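Local coordinates for RagB/SusD family nutrient uptake outer membrane protein (Bacteroides thetaiotaomicron, PDB 7KV2) that probably binds beta-glucans at the outer membrane of a gut bacterium as a surface glycan-binding protein of the SusD family, at residues D55-A63 / R286-T297; A102-W112 / Y495-I503. All coordinates share one frame; numbering follows the deposited sequence.

Contact 1. Residues D55-A63 / R286-T297; sequences DPLHWPDWA and RDWGSPLVAGGT
The guanidinium of R286 reaches across from 286-297 and is gripped by both segments. Its chain runs extended, with CG trans to the backbone N (chi1 -170°). On the 55-63 side it forms a salt bridge with D61, NH1 lying 3.0 Å from OD2. The two planar groups are turned 67° apart, and R286 NH2 meets OD1 from above the carboxylate plane. NH2 also donates to W62 O at 2.8 Å. Within its own loop R286 NH1 bonds G296 O at 2.8 Å. T297 OG1 donates to D61 OD2 at 2.8 Å. A water lies over one guanidinium face. It bonds H58 ND1 at 2.7 Å and lies within bonding distance of V293 O and P291 O, while H58 NE2 is held by D55 OD1. L292 CD2 sits over the five-membered ring of W59, 3.9 Å from its centroid, a CH-pi contact. P291 CB covers a face of W62 at 3.6 Å from CD1. The type I beta turn from W59 to W62 is thus tied to an irregular loop by a buried arginine. A298 N bonds D61 OD2, and Y279 OH weakly bonds OD1. W59 and A63 rest on helix 110-130, P60 packs on helix 137-162, and H58 touches strand 273-277.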
loop_
_atom_site.group_PDB
_atom_site.type_symbol
_atom_site.label_atom_id
_atom_site.label_comp_id
_atom_site.label_asym_id
_atom_site.label_seq_id
_atom_site.Cartn_x
_atom_site.Cartn_y
_atom_site.Cartn_z
ATOM N N ASP A 55 0.044 -14.430 6.392
ATOM C CA ASP A 55 1.198 -14.594 5.473
ATOM C C ASP A 55 0.928 -13.927 4.132
ATOM O O ASP A 55 1.837 -13.331 3.559
ATOM C CB ASP A 55 1.587 -16.061 5.301
ATOM C CG ASP A 55 2.554 -16.522 6.364
ATOM O OD1 ASP A 55 3.560 -15.822 6.598
ATOM O OD2 ASP A 55 2.281 -17.578 6.972
ATOM N N PRO A 56 -0.276 -14.053 3.529
ATOM C CA PRO A 56 -0.518 -13.468 2.201
ATOM C C PRO A 56 -0.363 -11.932 2.149
ATOM O O PRO A 56 -0.166 -11.396 1.081
ATOM C CB PRO A 56 -1.939 -13.956 1.886
ATOM C CG PRO A 56 -2.004 -15.273 2.629
ATOM C CD PRO A 56 -1.393 -14.920 3.971
ATOM N N LEU A 57 -0.413 -11.255 3.301
ATOM C CA LEU A 57 -0.038 -9.809 3.373
ATOM C C LEU A 57 1.300 -9.571 2.672
ATOM O O LEU A 57 1.406 -8.513 1.980
ATOM C CB LEU A 57 0.052 -9.312 4.826
ATOM C CG LEU A 57 -1.267 -9.208 5.571
ATOM C CD1 LEU A 57 -0.998 -8.867 7.020
ATOM C CD2 LEU A 57 -2.230 -8.209 4.937
ATOM N N HIS A 58 2.301 -10.440 2.853
ATOM C CA HIS A 58 3.676 -10.178 2.373
ATOM C C HIS A 58 3.936 -10.909 1.067
ATOM O O HIS A 58 5.063 -10.970 0.694
ATOM C CB HIS A 58 4.760 -10.481 3.417
ATOM C CG HIS A 58 4.857 -11.905 3.855
ATOM N ND1 HIS A 58 5.573 -12.866 3.165
ATOM C CD2 HIS A 58 4.338 -12.521 4.930
ATOM C CE1 HIS A 58 5.464 -14.027 3.805
ATOM N NE2 HIS A 58 4.737 -13.836 4.897
ATOM N N TRP A 59 2.919 -11.373 0.347
ATOM C CA TRP A 59 3.112 -12.120 -0.925
ATOM C C TRP A 59 3.160 -11.270 -2.197
ATOM O O TRP A 59 3.947 -11.626 -3.068
ATOM C CB TRP A 59 1.979 -13.157 -1.069
ATOM C CG TRP A 59 2.114 -14.316 -0.132
ATOM C CD1 TRP A 59 3.045 -14.506 0.846
ATOM C CD2 TRP A 59 1.225 -15.458 -0.069
ATOM N NE1 TRP A 59 2.800 -15.684 1.507
ATOM C CE2 TRP A 59 1.687 -16.286 0.975
ATOM C CE3 TRP A 59 0.094 -15.847 -0.791
ATOM C CZ2 TRP A 59 1.064 -17.493 1.304
ATOM C CZ3 TRP A 59 -0.512 -17.048 -0.482
ATOM C CH2 TRP A 59 -0.028 -17.857 0.547
ATOM N N PRO A 60 2.244 -10.292 -2.435
ATOM C CA PRO A 60 1.957 -9.825 -3.787
ATOM C C PRO A 60 3.107 -9.171 -4.551
ATOM O O PRO A 60 3.128 -9.229 -5.786
ATOM C CB PRO A 60 0.797 -8.816 -3.676
ATOM C CG PRO A 60 0.557 -8.611 -2.231
ATOM C CD PRO A 60 1.329 -9.678 -1.476
ATOM N N ASP A 61 4.114 -8.675 -3.834
ATOM C CA ASP A 61 5.322 -8.116 -4.483
ATOM C C ASP A 61 6.077 -9.211 -5.278
ATOM O O ASP A 61 6.786 -8.872 -6.266
ATOM C CB ASP A 61 6.196 -7.420 -3.435
ATOM C CG ASP A 61 6.733 -8.355 -2.365
ATOM O OD1 ASP A 61 5.927 -9.111 -1.746
ATOM O OD2 ASP A 61 7.951 -8.263 -2.103
ATOM N N TRP A 62 5.920 -10.489 -4.922
ATOM C CA TRP A 62 6.494 -11.611 -5.710
ATOM C C TRP A 62 5.786 -12.909 -5.324
ATOM O O TRP A 62 6.122 -13.510 -4.273
ATOM C CB TRP A 62 8.008 -11.697 -5.544
ATOM C CG TRP A 62 8.653 -12.915 -6.129
ATOM C CD1 TRP A 62 9.390 -13.832 -5.441
ATOM C CD2 TRP A 62 8.567 -13.404 -7.479
ATOM N NE1 TRP A 62 9.798 -14.838 -6.267
ATOM C CE2 TRP A 62 9.334 -14.590 -7.531
ATOM C CE3 TRP A 62 7.943 -12.952 -8.650
ATOM C CZ2 TRP A 62 9.461 -15.351 -8.693
ATOM C CZ3 TRP A 62 8.068 -13.694 -9.802
ATOM C CH2 TRP A 62 8.801 -14.891 -9.813
ATOM N N ALA A 63 4.814 -13.324 -6.146
ATOM C CA ALA A 63 3.990 -14.510 -5.862
ATOM C C ALA A 63 3.297 -14.965 -7.154
ATOM O O ALA A 63 2.946 -14.102 -8.005
ATOM C CB ALA A 63 2.982 -14.173 -4.781
ATOM N N ARG A 286 13.731 -15.981 1.071
ATOM C CA ARG A 286 12.782 -15.827 -0.064
ATOM C C ARG A 286 13.616 -15.992 -1.349
ATOM O O ARG A 286 14.791 -15.527 -1.380
ATOM C CB ARG A 286 12.013 -14.504 0.001
ATOM C CG ARG A 286 10.873 -14.417 -1.000
ATOM C CD ARG A 286 10.231 -13.047 -1.048
ATOM N NE ARG A 286 8.864 -13.051 -1.595
ATOM C CZ ARG A 286 8.003 -12.034 -1.493
ATOM N NH1 ARG A 286 8.380 -10.918 -0.877
ATOM N NH2 ARG A 286 6.772 -12.143 -1.972
ATOM N N ASP A 287 13.046 -16.657 -2.356
ATOM C CA ASP A 287 13.791 -17.099 -3.567
ATOM C C ASP A 287 12.836 -17.154 -4.759
ATOM O O ASP A 287 11.596 -17.148 -4.547
ATOM C CB ASP A 287 14.439 -18.482 -3.377
ATOM C CG ASP A 287 15.788 -18.636 -4.061
ATOM O OD1 ASP A 287 16.217 -17.703 -4.784
ATOM O OD2 ASP A 287 16.420 -19.689 -3.844
ATOM N N TRP A 288 13.412 -17.273 -5.961
ATOM C CA TRP A 288 12.646 -17.408 -7.232
ATOM C C TRP A 288 11.630 -18.536 -7.070
ATOM O O TRP A 288 10.437 -18.320 -7.401
ATOM C CB TRP A 288 13.621 -17.660 -8.388
ATOM C CG TRP A 288 14.764 -16.697 -8.325
ATOM C CD1 TRP A 288 16.058 -16.966 -7.973
ATOM C CD2 TRP A 288 14.670 -15.268 -8.505
ATOM N NE1 TRP A 288 16.792 -15.809 -7.979
ATOM C CE2 TRP A 288 15.974 -14.753 -8.316
ATOM C CE3 TRP A 288 13.633 -14.392 -8.867
ATOM C CZ2 TRP A 288 16.256 -13.390 -8.457
ATOM C CZ3 TRP A 288 13.911 -13.045 -8.991
ATOM C CH2 TRP A 288 15.207 -12.559 -8.800
ATOM N N GLY A 289 12.112 -19.668 -6.537
ATOM C CA GLY A 289 11.352 -20.908 -6.313
ATOM C C GLY A 289 10.609 -20.933 -4.981
ATOM O O GLY A 289 9.733 -21.795 -4.872
ATOM N N SER A 290 10.907 -20.023 -4.030
ATOM C CA SER A 290 10.255 -19.924 -2.691
ATOM C C SER A 290 9.683 -18.523 -2.439
ATOM O O SER A 290 10.093 -17.842 -1.496
ATOM C CB SER A 290 11.232 -20.309 -1.600
ATOM O OG SER A 290 11.880 -21.533 -1.912
ATOM N N PRO A 291 8.710 -18.043 -3.250
ATOM C CA PRO A 291 8.190 -16.681 -3.084
ATOM C C PRO A 291 7.359 -16.438 -1.807
ATOM O O PRO A 291 7.134 -15.292 -1.454
ATOM C CB PRO A 291 7.288 -16.483 -4.324
ATOM C CG PRO A 291 6.874 -17.903 -4.715
ATOM C CD PRO A 291 8.079 -18.765 -4.371
ATOM N N LEU A 292 6.820 -17.489 -1.180
ATOM C CA LEU A 292 5.736 -17.318 -0.171
ATOM C C LEU A 292 6.313 -17.252 1.254
ATOM O O LEU A 292 5.562 -16.877 2.179
ATOM C CB LEU A 292 4.741 -18.471 -0.341
ATOM C CG LEU A 292 4.199 -18.631 -1.761
ATOM C CD1 LEU A 292 3.016 -19.593 -1.768
ATOM C CD2 LEU A 292 3.795 -17.276 -2.320
ATOM N N VAL A 293 7.577 -17.629 1.415
ATOM C CA VAL A 293 8.251 -17.716 2.741
ATOM C C VAL A 293 8.284 -16.294 3.318
ATOM O O VAL A 293 8.388 -15.299 2.517
ATOM C CB VAL A 293 9.653 -18.361 2.642
ATOM C CG1 VAL A 293 9.617 -19.753 2.001
ATOM C CG2 VAL A 293 10.657 -17.475 1.925
ATOM N N ALA A 294 8.175 -16.195 4.644
ATOM C CA ALA A 294 8.372 -14.953 5.425
ATOM C C ALA A 294 9.864 -14.574 5.353
ATOM O O ALA A 294 10.684 -15.105 6.151
ATOM C CB ALA A 294 7.865 -15.131 6.834
ATOM N N GLY A 295 10.201 -13.743 4.361
ATOM C CA GLY A 295 11.564 -13.261 4.087
ATOM C C GLY A 295 11.519 -11.771 3.838
ATOM O O GLY A 295 10.727 -11.067 4.568
ATOM N N GLY A 296 12.296 -11.314 2.854
ATOM C CA GLY A 296 12.313 -9.912 2.415
ATOM C C GLY A 296 11.325 -9.595 1.312
ATOM O O GLY A 296 10.468 -10.421 0.984
ATOM N N THR A 297 11.396 -8.361 0.825
ATOM C CA THR A 297 10.536 -7.834 -0.248
ATOM C C THR A 297 11.368 -7.682 -1.503
ATOM O O THR A 297 12.551 -7.384 -1.428
ATOM C CB THR A 297 9.856 -6.511 0.156
ATOM O OG1 THR A 297 9.144 -6.019 -0.954
ATOM C CG2 THR A 297 10.805 -5.428 0.598
HETATM O O HOH W 1 7.004 -13.609 0.972
#

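Contact 2. Residues A102-W112 / Y495-I503; sequences AIPTNMIYGLW and YLPIPQKEI. With EDO (1,2-ethanediol), chain D.
P104 O is gripped by several groups. Q500 N donates to it at 2.9 Å, from above the carbonyl plane. A bound 1,2-ethanediol, probably from the crystallisation liquor, donates O1 to the same oxygen at 3.0 Å. That diol also takes K501 N on O2 and M107 N on O1, so it bridges the two segments. Y109 OH makes a very short bond of 2.5 Å to E502 OE2, which lies at the edge of the ring. Y109 CG lies trans to the backbone N (chi1 -162°), which brings the ring over P499. P499 CB sits above the ring centre, 4.0 Å from the centroid, a CH-pi contact. A phenylalanine in place of Y109 would probably keep this packing but leave the E502 carboxylate without its hydroxyl mate. E502 CG lies over one face of W112, and I498 CG2 is 3.9 Å from W112 CH2. P497 CB packs on P104 CD at 3.8 Å. The two segments meet where helices 110-130 and 500-505 begin, with Y109 and P499 at their N-cap positions. W162 of helix 137-162 bonds P497 O and meets W112 edge-to-face, while I108 packs on helices 70-75 and 92-98.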
loop_
_atom_site.group_PDB
_atom_site.type_symbol
_atom_site.label_atom_id
_atom_site.label_comp_id
_atom_site.label_asym_id
_atom_site.label_seq_id
_atom_site.Cartn_x
_atom_site.Cartn_y
_atom_site.Cartn_z
ATOM N N ALA A 102 -5.904 -1.751 -19.962
ATOM C CA ALA A 102 -5.795 -3.134 -19.459
ATOM C C ALA A 102 -6.778 -4.002 -20.260
ATOM O O ALA A 102 -7.869 -3.500 -20.537
ATOM C CB ALA A 102 -6.157 -3.175 -18.005
ATOM N N ILE A 103 -6.369 -5.213 -20.607
ATOM C CA ILE A 103 -7.233 -6.252 -21.232
ATOM C C ILE A 103 -7.153 -7.527 -20.406
ATOM O O ILE A 103 -6.088 -7.882 -19.861
ATOM C CB ILE A 103 -6.827 -6.462 -22.706
ATOM C CG1 ILE A 103 -5.366 -6.909 -22.831
ATOM C CG2 ILE A 103 -7.124 -5.176 -23.455
ATOM C CD1 ILE A 103 -4.937 -7.470 -24.181
ATOM N N PRO A 104 -8.301 -8.243 -20.334
ATOM C CA PRO A 104 -8.444 -9.449 -19.520
ATOM C C PRO A 104 -7.375 -10.524 -19.731
ATOM O O PRO A 104 -7.088 -11.225 -18.798
ATOM C CB PRO A 104 -9.798 -10.045 -19.987
ATOM C CG PRO A 104 -10.593 -8.876 -20.550
ATOM C CD PRO A 104 -9.559 -7.864 -21.003
ATOM N N THR A 105 -6.861 -10.663 -20.955
ATOM C CA THR A 105 -5.813 -11.637 -21.329
ATOM C C THR A 105 -4.389 -11.073 -21.140
ATOM O O THR A 105 -3.458 -11.775 -21.521
ATOM C CB THR A 105 -6.035 -12.109 -22.778
ATOM O OG1 THR A 105 -6.025 -10.947 -23.598
ATOM C CG2 THR A 105 -7.332 -12.891 -22.941
ATOM N N ASN A 106 -4.202 -9.854 -20.616
ATOM C CA ASN A 106 -2.840 -9.296 -20.362
ATOM C C ASN A 106 -2.945 -8.429 -19.105
ATOM O O ASN A 106 -2.708 -7.209 -19.197
ATOM C CB ASN A 106 -2.275 -8.496 -21.543
ATOM C CG ASN A 106 -0.761 -8.500 -21.651
ATOM O OD1 ASN A 106 -0.050 -9.062 -20.809
ATOM N ND2 ASN A 106 -0.250 -7.889 -22.715
ATOM N N MET A 107 -3.386 -9.044 -18.013
ATOM C CA MET A 107 -3.747 -8.325 -16.771
ATOM C C MET A 107 -2.933 -8.893 -15.610
ATOM O O MET A 107 -2.362 -9.974 -15.754
ATOM C CB MET A 107 -5.240 -8.414 -16.476
ATOM C CG MET A 107 -5.942 -7.070 -16.608
ATOM S SD MET A 107 -5.316 -5.913 -15.292
ATOM C CE MET A 107 -6.047 -6.685 -13.859
ATOM N N ILE A 108 -2.790 -8.124 -14.528
ATOM C CA ILE A 108 -2.140 -8.655 -13.315
ATOM C C ILE A 108 -3.099 -9.690 -12.723
ATOM O O ILE A 108 -4.343 -9.532 -12.853
ATOM C CB ILE A 108 -1.721 -7.527 -12.350
ATOM C CG1 ILE A 108 -2.863 -6.608 -11.945
ATOM C CG2 ILE A 108 -0.585 -6.775 -12.995
ATOM C CD1 ILE A 108 -2.683 -5.981 -10.573
ATOM N N TYR A 109 -2.528 -10.728 -12.153
ATOM C CA TYR A 109 -3.285 -11.884 -11.601
ATOM C C TYR A 109 -2.727 -12.296 -10.224
ATOM O O TYR A 109 -3.489 -12.847 -9.412
ATOM C CB TYR A 109 -3.243 -12.978 -12.675
ATOM C CG TYR A 109 -4.261 -14.088 -12.568
ATOM C CD1 TYR A 109 -5.279 -14.068 -11.630
ATOM C CD2 TYR A 109 -4.188 -15.165 -13.438
ATOM C CE1 TYR A 109 -6.185 -15.116 -11.538
ATOM C CE2 TYR A 109 -5.100 -16.207 -13.367
ATOM C CZ TYR A 109 -6.091 -16.184 -12.410
ATOM O OH TYR A 109 -7.018 -17.194 -12.325
ATOM N N GLY A 110 -1.459 -11.997 -9.931
ATOM C CA GLY A 110 -0.831 -12.354 -8.636
ATOM C C GLY A 110 -1.614 -11.798 -7.456
ATOM O O GLY A 110 -1.884 -12.528 -6.471
ATOM N N LEU A 111 -2.017 -10.542 -7.542
ATOM C CA LEU A 111 -2.630 -9.834 -6.400
ATOM C C LEU A 111 -3.985 -10.475 -6.114
ATOM O O LEU A 111 -4.357 -10.621 -4.973
ATOM C CB LEU A 111 -2.765 -8.340 -6.743
ATOM C CG LEU A 111 -3.495 -7.485 -5.706
ATOM C CD1 LEU A 111 -2.749 -7.486 -4.385
ATOM C CD2 LEU A 111 -3.664 -6.054 -6.198
ATOM N N TRP A 112 -4.725 -10.804 -7.167
ATOM C CA TRP A 112 -6.022 -11.515 -7.056
ATOM C C TRP A 112 -5.811 -12.821 -6.265
ATOM O O TRP A 112 -6.516 -13.050 -5.308
ATOM C CB TRP A 112 -6.535 -11.737 -8.482
ATOM C CG TRP A 112 -7.805 -12.535 -8.547
ATOM C CD1 TRP A 112 -7.972 -13.872 -8.287
ATOM C CD2 TRP A 112 -9.092 -12.021 -8.898
ATOM N NE1 TRP A 112 -9.297 -14.214 -8.438
ATOM C CE2 TRP A 112 -10.008 -13.104 -8.803
ATOM C CE3 TRP A 112 -9.575 -10.762 -9.270
ATOM C CZ2 TRP A 112 -11.359 -12.947 -9.103
ATOM C CZ3 TRP A 112 -10.917 -10.607 -9.541
ATOM C CH2 TRP A 112 -11.792 -11.698 -9.466
ATOM N N TYR A 495 -12.890 0.112 -12.244
ATOM C CA TYR A 495 -12.696 -1.327 -11.946
ATOM C C TYR A 495 -11.942 -1.973 -13.107
ATOM O O TYR A 495 -12.427 -1.859 -14.279
ATOM C CB TYR A 495 -14.050 -2.009 -11.677
ATOM C CG TYR A 495 -14.897 -1.323 -10.646
ATOM C CD1 TYR A 495 -14.386 -1.047 -9.385
ATOM C CD2 TYR A 495 -16.213 -0.961 -10.909
ATOM C CE1 TYR A 495 -15.133 -0.401 -8.425
ATOM C CE2 TYR A 495 -16.983 -0.325 -9.946
ATOM C CZ TYR A 495 -16.453 -0.068 -8.692
ATOM O OH TYR A 495 -17.169 0.582 -7.730
ATOM N N LEU A 496 -10.801 -2.628 -12.845
ATOM C CA LEU A 496 -9.974 -3.260 -13.908
ATOM C C LEU A 496 -10.737 -4.448 -14.497
ATOM O O LEU A 496 -11.583 -5.020 -13.820
ATOM C CB LEU A 496 -8.654 -3.773 -13.336
ATOM C CG LEU A 496 -7.646 -2.664 -12.983
ATOM C CD1 LEU A 496 -6.579 -3.227 -12.055
ATOM C CD2 LEU A 496 -7.019 -2.114 -14.253
ATOM N N PRO A 497 -10.393 -4.883 -15.719
ATOM C CA PRO A 497 -10.898 -6.144 -16.254
ATOM C C PRO A 497 -10.495 -7.285 -15.315
ATOM O O PRO A 497 -9.295 -7.367 -14.962
ATOM C CB PRO A 497 -10.170 -6.350 -17.586
ATOM C CG PRO A 497 -9.699 -4.970 -17.964
ATOM C CD PRO A 497 -9.459 -4.245 -16.646
ATOM N N ILE A 498 -11.465 -8.151 -14.971
ATOM C CA ILE A 498 -11.201 -9.459 -14.284
ATOM C C ILE A 498 -10.330 -10.331 -15.181
ATOM O O ILE A 498 -10.580 -10.401 -16.381
ATOM C CB ILE A 498 -12.535 -10.104 -13.880
ATOM C CG1 ILE A 498 -13.289 -9.178 -12.929
ATOM C CG2 ILE A 498 -12.314 -11.494 -13.290
ATOM C CD1 ILE A 498 -14.746 -9.543 -12.697
ATOM N N PRO A 499 -9.265 -11.010 -14.675
ATOM C CA PRO A 499 -8.446 -11.886 -15.503
ATOM C C PRO A 499 -9.292 -12.895 -16.318
ATOM O O PRO A 499 -10.267 -13.428 -15.766
ATOM C CB PRO A 499 -7.542 -12.605 -14.487
ATOM C CG PRO A 499 -7.385 -11.575 -13.369
ATOM C CD PRO A 499 -8.727 -10.900 -13.302
ATOM N N GLN A 500 -8.898 -13.124 -17.575
ATOM C CA GLN A 500 -9.635 -14.021 -18.523
ATOM C C GLN A 500 -9.698 -15.432 -17.927
ATOM O O GLN A 500 -10.783 -16.065 -18.025
ATOM C CB GLN A 500 -8.994 -14.055 -19.912
ATOM C CG GLN A 500 -9.884 -14.720 -20.992
ATOM C CD GLN A 500 -11.244 -14.067 -21.113
ATOM O OE1 GLN A 500 -11.380 -12.847 -21.271
ATOM N NE2 GLN A 500 -12.283 -14.876 -20.992
ATOM N N LYS A 501 -8.613 -15.909 -17.316
ATOM C CA LYS A 501 -8.593 -17.247 -16.669
ATOM C C LYS A 501 -9.691 -17.349 -15.605
ATOM O O LYS A 501 -10.279 -18.440 -15.513
ATOM C CB LYS A 501 -7.206 -17.602 -16.149
ATOM C CG LYS A 501 -6.265 -18.012 -17.266
ATOM C CD LYS A 501 -4.811 -17.991 -16.907
ATOM C CE LYS A 501 -3.903 -18.120 -18.114
ATOM N NZ LYS A 501 -2.498 -17.862 -17.723
ATOM N N GLU A 502 -9.998 -16.287 -14.856
ATOM C CA GLU A 502 -11.097 -16.326 -13.851
ATOM C C GLU A 502 -12.454 -16.332 -14.553
ATOM O O GLU A 502 -13.331 -17.009 -14.040
ATOM C CB GLU A 502 -11.077 -15.174 -12.855
ATOM C CG GLU A 502 -9.958 -15.276 -11.836
ATOM C CD GLU A 502 -10.008 -16.481 -10.913
ATOM O OE1 GLU A 502 -11.056 -16.721 -10.309
ATOM O OE2 GLU A 502 -8.984 -17.164 -10.806
ATOM N N ILE A 503 -12.646 -15.550 -15.619
ATOM C CA ILE A 503 -13.948 -15.519 -16.363
ATOM C C ILE A 503 -14.230 -16.923 -16.905
ATOM O O ILE A 503 -15.398 -17.397 -16.780
ATOM C CB ILE A 503 -13.930 -14.472 -17.490
ATOM C CG1 ILE A 503 -13.656 -13.063 -16.944
ATOM C CG2 ILE A 503 -15.231 -14.538 -18.288
ATOM C CD1 ILE A 503 -14.726 -12.536 -16.019
HETATM C C1 EDO D . -4.398 -12.724 -16.871
HETATM O O1 EDO D . -4.316 -11.972 -18.022
HETATM C C2 EDO D . -4.760 -14.126 -17.180
HETATM O O2 EDO D . -6.126 -14.242 -17.506
#

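Overall arrangement
Both contacts join the N-terminal family region to the C-terminal one, and both are partly buried. The centre of contact 1 lies about 16 Å from the chain centre, that of contact 2 about 19 Å. The two centres are about 21 Å apart, and P60 CB touches L111 CD1 at 3.9 Å. Each has a buried side and an exposed rim: W288 and A294 in contact 1, K501 and T105 in contact 2. Helix 110-130 supports contact 1 and begins within contact 2, while 137-162 packs against both. Contact 1 joins two loops through a buried ion pair and backbone carbonyls. Contact 2 leans more on proline and aromatic packing, with two direct hydrogen bonds across it. Along the chain the segments alternate.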